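Local structure of beta-fructofuranosidase, insoluble isoenzyme CWINV1 (Arabidopsis thaliana, 2OXB) at residues A[61-73]-A[117-129]. The protein hydrolyses sucrose and 1-kestose and, to a lower extent, neokestose and levan, releasing terminal beta-D-fructofuranoside residues in the plant cell wall. The protein carries 1 engineered substitution. Sequence-based numbering, arbitrary orientation.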
loop_
_atom_site.group_PDB
_atom_site.type_symbol
_atom_site.label_atom_id
_atom_site.label_comp_id
_atom_site.label_asym_id
_atom_site.label_seq_id
_atom_site.Cartn_x
_atom_site.Cartn_y
_atom_site.Cartn_z
ATOM N N PRO A 61 0.980 18.397 -12.633
ATOM C CA PRO A 61 -0.292 18.784 -12.014
ATOM C C PRO A 61 -1.441 19.084 -12.977
ATOM O O PRO A 61 -1.267 19.092 -14.189
ATOM C CB PRO A 61 0.092 20.009 -11.189
ATOM C CG PRO A 61 1.151 20.634 -12.026
ATOM C CD PRO A 61 2.000 19.430 -12.389
ATOM N N HIS A 62 -2.609 19.340 -12.397
ATOM C CA HIS A 62 -3.836 19.658 -13.119
ATOM C C HIS A 62 -4.885 20.092 -12.117
ATOM O O HIS A 62 -4.888 19.640 -10.974
ATOM C CB HIS A 62 -4.387 18.445 -13.876
ATOM C CG HIS A 62 -3.816 18.285 -15.242
ATOM N ND1 HIS A 62 -2.766 17.435 -15.513
ATOM C CD2 HIS A 62 -4.100 18.919 -16.404
ATOM C CE1 HIS A 62 -2.426 17.554 -16.784
ATOM N NE2 HIS A 62 -3.218 18.450 -17.346
ATOM N N PRO A 63 -5.803 20.965 -12.543
ATOM C CA PRO A 63 -6.873 21.465 -11.682
ATOM C C PRO A 63 -7.864 20.348 -11.343
ATOM O O PRO A 63 -8.205 19.545 -12.215
ATOM C CB PRO A 63 -7.495 22.572 -12.531
ATOM C CG PRO A 63 -7.338 22.042 -13.927
ATOM C CD PRO A 63 -5.924 21.506 -13.911
ATOM N N PRO A 64 -8.326 20.282 -10.069
ATOM C CA PRO A 64 -9.279 19.298 -9.533
ATOM C C PRO A 64 -10.373 18.908 -10.536
ATOM O O PRO A 64 -10.937 19.770 -11.199
ATOM C CB PRO A 64 -9.831 20.011 -8.311
ATOM C CG PRO A 64 -8.623 20.703 -7.788
ATOM C CD PRO A 64 -7.973 21.273 -9.031
ATOM N N ALA A 65 -10.679 17.613 -10.617
ATOM C CA ALA A 65 -11.667 17.088 -11.564
ATOM C C ALA A 65 -13.058 16.784 -10.996
ATOM O O ALA A 65 -14.083 17.099 -11.621
ATOM C CB ALA A 65 -11.111 15.837 -12.232
ATOM N N ILE A 66 -13.089 16.135 -9.837
ATOM C CA ILE A 66 -14.343 15.802 -9.175
ATOM C C ILE A 66 -14.366 16.624 -7.889
ATOM O O ILE A 66 -13.511 16.454 -7.019
ATOM C CB ILE A 66 -14.442 14.283 -8.814
ATOM C CG1 ILE A 66 -14.048 13.415 -10.011
ATOM C CG2 ILE A 66 -15.873 13.930 -8.422
ATOM C CD1 ILE A 66 -14.974 13.544 -11.196
ATOM N N PHE A 67 -15.341 17.526 -7.799
ATOM C CA PHE A 67 -15.531 18.408 -6.649
ATOM C C PHE A 67 -17.008 18.781 -6.600
ATOM O O PHE A 67 -17.695 18.725 -7.623
ATOM C CB PHE A 67 -14.665 19.672 -6.790
ATOM C CG PHE A 67 -14.769 20.338 -8.132
ATOM C CD1 PHE A 67 -15.777 21.262 -8.393
ATOM C CD2 PHE A 67 -13.908 19.976 -9.163
ATOM C CE1 PHE A 67 -15.936 21.809 -9.663
ATOM C CE2 PHE A 67 -14.056 20.515 -10.438
ATOM C CZ PHE A 67 -15.078 21.436 -10.691
ATOM N N PRO A 68 -17.518 19.143 -5.407
ATOM C CA PRO A 68 -18.914 19.529 -5.178
ATOM C C PRO A 68 -19.422 20.650 -6.088
ATOM O O PRO A 68 -19.032 21.811 -5.940
ATOM C CB PRO A 68 -18.914 19.922 -3.706
ATOM C CG PRO A 68 -17.926 18.982 -3.129
ATOM C CD PRO A 68 -16.796 19.057 -4.126
ATOM N N SER A 69 -20.299 20.286 -7.025
ATOM C CA SER A 69 -20.881 21.233 -7.981
ATOM C C SER A 69 -22.185 20.652 -8.520
ATOM O O SER A 69 -22.486 20.763 -9.705
ATOM C CB SER A 69 -19.931 21.472 -9.156
ATOM O OG SER A 69 -19.936 20.364 -10.039
ATOM N N ALA A 70 -22.950 20.026 -7.641
ATOM C CA ALA A 70 -24.219 19.431 -8.017
ATOM C C ALA A 70 -24.804 18.776 -6.776
ATOM O O ALA A 70 -24.072 18.409 -5.853
ATOM C CB ALA A 70 -24.016 18.393 -9.115
ATOM N N PRO A 71 -26.135 18.608 -6.741
ATOM C CA PRO A 71 -26.812 17.992 -5.599
ATOM C C PRO A 71 -26.099 16.734 -5.090
ATOM O O PRO A 71 -25.554 16.719 -3.985
ATOM C CB PRO A 71 -28.194 17.671 -6.161
ATOM C CG PRO A 71 -28.405 18.748 -7.173
ATOM C CD PRO A 71 -27.075 18.808 -7.861
ATOM N N PHE A 72 -26.108 15.701 -5.934
ATOM C CA PHE A 72 -25.530 14.389 -5.655
ATOM C C PHE A 72 -24.142 14.301 -5.013
ATOM O O PHE A 72 -23.640 13.206 -4.762
ATOM C CB PHE A 72 -25.573 13.536 -6.936
ATOM C CG PHE A 72 -24.885 14.158 -8.131
ATOM C CD1 PHE A 72 -23.488 14.156 -8.242
ATOM C CD2 PHE A 72 -25.634 14.709 -9.166
ATOM C CE1 PHE A 72 -22.845 14.692 -9.373
ATOM C CE2 PHE A 72 -25.008 15.247 -10.297
ATOM C CZ PHE A 72 -23.611 15.237 -10.402
ATOM N N ASP A 73 -23.529 15.443 -4.724
ATOM C CA ASP A 73 -22.204 15.459 -4.098
ATOM C C ASP A 73 -21.911 16.836 -3.532
ATOM O O ASP A 73 -20.756 17.182 -3.307
ATOM C CB ASP A 73 -21.118 15.127 -5.122
ATOM C CG ASP A 73 -20.849 16.277 -6.061
ATOM O OD1 ASP A 73 -19.693 16.391 -6.526
ATOM O OD2 ASP A 73 -21.802 17.053 -6.336
ATOM N N TYR A 117 -5.107 14.331 -21.541
ATOM C CA TYR A 117 -4.965 14.690 -20.141
ATOM C C TYR A 117 -6.232 14.464 -19.325
ATOM O O TYR A 117 -6.157 14.289 -18.110
ATOM C CB TYR A 117 -4.512 16.148 -20.015
ATOM C CG TYR A 117 -3.110 16.413 -20.536
ATOM C CD1 TYR A 117 -2.542 17.682 -20.444
ATOM C CD2 TYR A 117 -2.352 15.397 -21.119
ATOM C CE1 TYR A 117 -1.259 17.938 -20.918
ATOM C CE2 TYR A 117 -1.068 15.638 -21.599
ATOM C CZ TYR A 117 -0.528 16.910 -21.495
ATOM O OH TYR A 117 0.744 17.149 -21.970
ATOM N N LEU A 118 -7.386 14.456 -19.991
ATOM C CA LEU A 118 -8.673 14.236 -19.324
ATOM C C LEU A 118 -8.841 15.108 -18.072
ATOM O O LEU A 118 -9.253 14.621 -17.018
ATOM C CB LEU A 118 -8.823 12.754 -18.930
ATOM C CG LEU A 118 -8.807 11.655 -19.999
ATOM C CD1 LEU A 118 -8.858 10.282 -19.345
ATOM C CD2 LEU A 118 -9.984 11.833 -20.934
ATOM N N ARG A 119 -8.534 16.396 -18.201
ATOM C CA ARG A 119 -8.632 17.321 -17.080
ATOM C C ARG A 119 -10.051 17.789 -16.771
ATOM O O ARG A 119 -10.344 18.153 -15.634
ATOM C CB ARG A 119 -7.720 18.532 -17.306
ATOM C CG ARG A 119 -8.266 19.601 -18.228
ATOM C CD ARG A 119 -7.195 20.649 -18.458
ATOM N NE ARG A 119 -6.093 20.106 -19.249
ATOM C CZ ARG A 119 -6.204 19.778 -20.533
ATOM N NH1 ARG A 119 -7.365 19.944 -21.158
ATOM N NH2 ARG A 119 -5.165 19.279 -21.193
ATOM N N GLU A 120 -10.936 17.796 -17.760
ATOM C CA GLU A 120 -12.311 18.212 -17.483
ATOM C C GLU A 120 -13.283 17.037 -17.461
ATOM O O GLU A 120 -13.556 16.427 -18.492
ATOM C CB GLU A 120 -12.787 19.258 -18.495
ATOM C CG GLU A 120 -12.188 20.635 -18.284
ATOM C CD GLU A 120 -12.858 21.692 -19.127
ATOM O OE1 GLU A 120 -13.866 22.285 -18.673
ATOM O OE2 GLU A 120 -12.387 21.920 -20.263
ATOM N N TRP A 121 -13.803 16.720 -16.280
ATOM C CA TRP A 121 -14.739 15.610 -16.161
ATOM C C TRP A 121 -16.198 16.024 -16.130
ATOM O O TRP A 121 -16.597 16.924 -15.386
ATOM C CB TRP A 121 -14.425 14.749 -14.934
ATOM C CG TRP A 121 -13.203 13.906 -15.122
ATOM C CD1 TRP A 121 -11.907 14.333 -15.132
ATOM C CD2 TRP A 121 -13.163 12.491 -15.375
ATOM N NE1 TRP A 121 -11.058 13.274 -15.375
ATOM C CE2 TRP A 121 -11.800 12.133 -15.528
ATOM C CE3 TRP A 121 -14.142 11.493 -15.488
ATOM C CZ2 TRP A 121 -11.392 10.815 -15.787
ATOM C CZ3 TRP A 121 -13.737 10.182 -15.748
ATOM C CH2 TRP A 121 -12.371 9.856 -15.895
ATOM N N LYS A 122 -16.979 15.349 -16.967
ATOM C CA LYS A 122 -18.407 15.588 -17.092
ATOM C C LYS A 122 -19.108 14.631 -16.138
ATOM O O LYS A 122 -18.793 13.447 -16.091
ATOM C CB LYS A 122 -18.841 15.327 -18.538
ATOM C CG LYS A 122 -20.170 15.947 -18.950
ATOM C CD LYS A 122 -20.359 15.857 -20.467
ATOM C CE LYS A 122 -21.755 16.297 -20.906
ATOM N NZ LYS A 122 -22.126 17.668 -20.447
ATOM N N LYS A 123 -20.055 15.160 -15.373
ATOM C CA LYS A 123 -20.800 14.378 -14.398
ATOM C C LYS A 123 -22.283 14.283 -14.763
ATOM O O LYS A 123 -22.998 15.274 -14.710
ATOM C CB LYS A 123 -20.614 15.011 -13.016
ATOM C CG LYS A 123 -19.135 15.245 -12.694
ATOM C CD LYS A 123 -18.864 15.472 -11.219
ATOM C CE LYS A 123 -19.097 16.903 -10.801
ATOM N NZ LYS A 123 -18.842 17.068 -9.349
ATOM N N SER A 124 -22.735 13.084 -15.131
ATOM C CA SER A 124 -24.129 12.841 -15.522
ATOM C C SER A 124 -25.148 13.452 -14.575
ATOM O O SER A 124 -24.882 13.617 -13.387
ATOM C CB SER A 124 -24.398 11.340 -15.625
ATOM O OG SER A 124 -25.786 11.076 -15.670
ATOM N N PRO A 125 -26.337 13.795 -15.101
ATOM C CA PRO A 125 -27.446 14.395 -14.344
ATOM C C PRO A 125 -28.307 13.299 -13.719
ATOM O O PRO A 125 -29.087 13.534 -12.794
ATOM C CB PRO A 125 -28.208 15.163 -15.413
ATOM C CG PRO A 125 -28.122 14.218 -16.571
ATOM C CD PRO A 125 -26.662 13.751 -16.538
ATOM N N LEU A 126 -28.158 12.094 -14.248
ATOM C CA LEU A 126 -28.901 10.968 -13.746
ATOM C C LEU A 126 -28.329 10.538 -12.407
ATOM O O LEU A 126 -28.902 9.684 -11.743
ATOM C CB LEU A 126 -28.832 9.811 -14.742
ATOM C CG LEU A 126 -29.279 10.099 -16.179
ATOM C CD1 LEU A 126 -29.228 8.796 -16.973
ATOM C CD2 LEU A 126 -30.692 10.684 -16.203
ATOM N N ASN A 127 -27.199 11.119 -12.005
ATOM C CA ASN A 127 -26.590 10.752 -10.725
ATOM C C ASN A 127 -27.474 11.159 -9.543
ATOM O O ASN A 127 -28.177 12.177 -9.598
ATOM C CB ASN A 127 -25.208 11.389 -10.567
ATOM C CG ASN A 127 -24.207 10.871 -11.577
ATOM O OD1 ASN A 127 -24.266 9.717 -11.971
ATOM N ND2 ASN A 127 -23.274 11.721 -11.988
ATOM N N PRO A 128 -27.454 10.365 -8.452
ATOM C CA PRO A 128 -26.691 9.127 -8.230
ATOM C C PRO A 128 -27.299 7.886 -8.877
ATOM O O PRO A 128 -28.519 7.772 -8.969
ATOM C CB PRO A 128 -26.694 9.006 -6.711
ATOM C CG PRO A 128 -28.079 9.473 -6.381
ATOM C CD PRO A 128 -28.173 10.741 -7.218
ATOM N N LEU A 129 -26.442 6.960 -9.303
ATOM C CA LEU A 129 -26.871 5.703 -9.929
ATOM C C LEU A 129 -27.264 4.685 -8.859
ATOM O O LEU A 129 -28.078 3.780 -9.091
ATOM C CB LEU A 129 -25.743 5.117 -10.798
ATOM C CG LEU A 129 -25.560 5.600 -12.245
ATOM C CD1 LEU A 129 -25.866 7.075 -12.349
ATOM C CD2 LEU A 129 -24.145 5.309 -12.718
#
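Phe72 and Asn127 form the tightly packed end of a contact that illustrates how edge strands of successive propeller blades are joined by side chains. Asn127 CB sits over the centre of the Phe72 ring in a CH-pi contact, 3.7 Å from the centroid, while Ala70 CB covers the opposite face nearer the rim. With CG lodged between its backbone N and carbonyl carbon (chi1 56°), Phe72 sends its ring edge to Lys123 CB, and Phe72 CB rests 3.8 Å from Pro128 CD. With an alanine in place of Phe72, the space beneath Asn127 CB would probably be left unfilled and the CB end of Lys123 lose its neighbour. The Lys123 chain, bent at its third torsion, brings Lys123 NZ to Phe67 O at 2.7 Å, the donor tilted 34° from the carbonyl plane. Lys123 NZ also makes a salt bridge with Asp73 OD1 at 3.0 Å, its hydrogen bond there weak. Farther along, Ala65 CB meets Trp121 CD1 at 3.4 Å. In contrast to the buried Phe72, the residues at the other end are partly exposed: the His62 and Tyr117 rings lie obliquely, centroids 5.2 Å apart, and the edge of the Arg119 guanidinium lies beside His62 CD2, its NH2 paired with Asp115. In the five-bladed beta-propeller of family 32, strand 60-66 borders one sheet beside strand 47-53, and strand 121-123 borders the next beside strand 103-110; Tyr94 of strand 93-97 touches Ile66, Phe72 and Lys123 at this seam.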